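Local atomic coordinates of beta sliding clamp (Caulobacter crescentus, PDB entry 5WCE), a protein that probably encircles DNA as a ring-shaped homodimer and tethers DNA polymerases and other proteins to it, giving them processivity. Residues K267-D272 against V319-D324. Numbering follows the deposited sequence.
Sequences KILTLD and VEVDYD
The Y323 side chain packs against L269 and reaches on to K267, at one end of a contact that joins strand 267-272 to the chain leaving strand 314-320. Y323 CG stands anti to the backbone N (chi1 179°), and the tyrosine and L269 side chains cross at about a right angle, with Y323 CD1 4.1 Å from L269 CB. The I268 carbonyl meets the ring at its edge and in its plane, with O 3.4 Å from Y323 CD1. Farther out, the K267 methylenes pass the phenol oxygen, CD standing 3.5 Å from Y323 OH; that hydroxyl is hydrogen-bonded to E326 O, while K267 NZ is hydrogen-bonded to A354 O. V321 fits between two leucines: its CG2 touches L269 CG, and its CG1 lies 3.7 Å from L271 CB, the V321 and L271 side chains running side by side in the same direction. L269 and Y323 both touch V298, Y323 also touches F328, and L271 packs on F276 of helix 273-284, which places the apolar side of the contact against the interior of the C-terminal domain. The backbones meet in a single antiparallel bridge, a hydrogen-bonded pair formed by T270 N to D322 O (3.1 Å) and D322 N to T270 O (2.9 Å). D322 O also receives a CA-H...O contact from L269 CA. On either side of this bridge a water spans the gap, one linking D272 N to E320 O, the other accepting from D324 N and donating weakly to I268 O. An alanine in place of Y323, lacking ring and hydroxyl, would probably open a gap beside L269, K267 and V298 and leave E326 O without this partner. The junction thus combines a short polar bridge with apolar contacts of L269, L271, V321 and Y323, and water fills in where the backbones part.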
loop_
_atom_site.group_PDB
_atom_site.type_symbol
_atom_site.label_atom_id
_atom_site.label_comp_id
_atom_site.label_asym_id
_atom_site.label_seq_id
_atom_site.Cartn_x
_atom_site.Cartn_y
_atom_site.Cartn_z
ATOM N N LYS A 267 35.978 -15.321 -16.825
ATOM C CA LYS A 267 35.499 -16.276 -15.804
ATOM C C LYS A 267 33.973 -16.378 -15.961
ATOM O O LYS A 267 33.222 -15.500 -15.493
ATOM C CB LYS A 267 35.860 -15.846 -14.395
ATOM C CG LYS A 267 37.346 -15.785 -14.137
ATOM C CD LYS A 267 37.622 -15.291 -12.734
ATOM C CE LYS A 267 39.095 -15.431 -12.355
ATOM N NZ LYS A 267 39.840 -14.371 -13.073
ATOM N N ILE A 268 33.535 -17.417 -16.665
ATOM C CA ILE A 268 32.142 -17.537 -17.033
ATOM C C ILE A 268 31.521 -18.586 -16.166
ATOM O O ILE A 268 32.068 -19.656 -16.030
ATOM C CB ILE A 268 31.986 -17.857 -18.522
ATOM C CG1 ILE A 268 32.662 -16.718 -19.330
ATOM C CG2 ILE A 268 30.505 -18.028 -18.867
ATOM C CD1 ILE A 268 32.659 -16.875 -20.817
ATOM N N LEU A 269 30.345 -18.260 -15.623
ATOM C CA LEU A 269 29.635 -19.115 -14.715
ATOM C C LEU A 269 28.143 -19.111 -15.099
ATOM O O LEU A 269 27.590 -18.063 -15.353
ATOM C CB LEU A 269 29.876 -18.479 -13.336
ATOM C CG LEU A 269 29.269 -18.955 -12.061
ATOM C CD1 LEU A 269 30.156 -18.430 -10.930
ATOM C CD2 LEU A 269 27.782 -18.559 -11.948
ATOM N N THR A 270 27.515 -20.262 -15.096
ATOM C CA THR A 270 26.080 -20.383 -15.334
ATOM C C THR A 270 25.407 -21.003 -14.120
ATOM O O THR A 270 25.956 -21.907 -13.433
ATOM C CB THR A 270 25.773 -21.219 -16.593
ATOM O OG1 THR A 270 26.445 -20.652 -17.728
ATOM C CG2 THR A 270 24.300 -21.152 -16.921
ATOM N N LEU A 271 24.206 -20.518 -13.828
ATOM C CA LEU A 271 23.499 -21.007 -12.673
ATOM C C LEU A 271 21.976 -21.033 -12.892
ATOM O O LEU A 271 21.423 -20.399 -13.836
ATOM C CB LEU A 271 23.917 -20.205 -11.450
ATOM C CG LEU A 271 23.750 -18.665 -11.439
ATOM C CD1 LEU A 271 22.262 -18.240 -11.421
ATOM C CD2 LEU A 271 24.458 -18.041 -10.255
ATOM N N ASP A 272 21.322 -21.755 -11.995
ATOM C CA ASP A 272 19.864 -21.784 -11.888
ATOM C C ASP A 272 19.410 -20.483 -11.235
ATOM O O ASP A 272 19.588 -20.272 -10.029
ATOM C CB ASP A 272 19.432 -23.016 -11.071
ATOM C CG ASP A 272 17.953 -23.137 -10.916
ATOM O OD1 ASP A 272 17.217 -22.184 -10.795
ATOM O OD2 ASP A 272 17.499 -24.270 -10.800
ATOM N N VAL A 319 25.268 -22.609 -2.985
ATOM C CA VAL A 319 24.491 -22.862 -4.214
ATOM C C VAL A 319 25.425 -23.525 -5.227
ATOM O O VAL A 319 26.521 -23.023 -5.495
ATOM C CB VAL A 319 23.929 -21.568 -4.817
ATOM C CG1 VAL A 319 23.145 -21.913 -6.091
ATOM C CG2 VAL A 319 23.024 -20.854 -3.806
ATOM N N GLU A 320 25.007 -24.674 -5.741
ATOM C CA GLU A 320 25.760 -25.361 -6.806
ATOM C C GLU A 320 25.647 -24.546 -8.122
ATOM O O GLU A 320 24.590 -24.033 -8.454
ATOM C CB GLU A 320 25.277 -26.826 -6.985
ATOM C CG GLU A 320 25.262 -27.586 -5.637
ATOM C CD GLU A 320 26.645 -27.551 -4.966
ATOM O OE1 GLU A 320 27.646 -27.775 -5.708
ATOM O OE2 GLU A 320 26.770 -27.257 -3.726
ATOM N N VAL A 321 26.757 -24.360 -8.794
ATOM C CA VAL A 321 26.777 -23.603 -10.056
ATOM C C VAL A 321 27.710 -24.334 -11.015
ATOM O O VAL A 321 28.467 -25.203 -10.606
ATOM C CB VAL A 321 27.200 -22.127 -9.917
ATOM C CG1 VAL A 321 26.313 -21.394 -8.911
ATOM C CG2 VAL A 321 28.692 -22.021 -9.557
ATOM N N ASP A 322 27.599 -23.962 -12.297
ATOM C CA ASP A 322 28.462 -24.463 -13.342
ATOM C C ASP A 322 29.634 -23.500 -13.559
ATOM O O ASP A 322 29.493 -22.442 -14.263
ATOM C CB ASP A 322 27.634 -24.592 -14.624
ATOM C CG ASP A 322 28.311 -25.424 -15.693
ATOM O OD1 ASP A 322 29.377 -25.985 -15.476
ATOM O OD2 ASP A 322 27.682 -25.650 -16.744
ATOM N N TYR A 323 30.797 -23.877 -13.011
ATOM C CA TYR A 323 32.034 -23.102 -13.093
ATOM C C TYR A 323 33.267 -23.965 -12.853
ATOM O O TYR A 323 33.252 -24.760 -11.929
ATOM C CB TYR A 323 31.982 -21.968 -12.054
ATOM C CG TYR A 323 33.194 -21.095 -11.997
ATOM C CD1 TYR A 323 33.502 -20.262 -13.051
ATOM C CD2 TYR A 323 34.059 -21.092 -10.886
ATOM C CE1 TYR A 323 34.615 -19.437 -13.027
ATOM C CE2 TYR A 323 35.192 -20.288 -10.871
ATOM C CZ TYR A 323 35.460 -19.429 -11.922
ATOM O OH TYR A 323 36.574 -18.585 -11.939
ATOM N N ASP A 324 34.349 -23.767 -13.601
ATOM C CA ASP A 324 35.584 -24.499 -13.311
ATOM C C ASP A 324 36.842 -23.670 -13.414
ATOM O O ASP A 324 37.944 -24.193 -13.742
ATOM C CB ASP A 324 35.710 -25.736 -14.235
ATOM C CG ASP A 324 36.654 -26.834 -13.657
ATOM O OD1 ASP A 324 36.859 -26.929 -12.425
ATOM O OD2 ASP A 324 37.187 -27.635 -14.437
HETATM O O HOH W 1 34.293 -22.156 -15.909
HETATM O O HOH W 2 22.856 -23.719 -10.544
#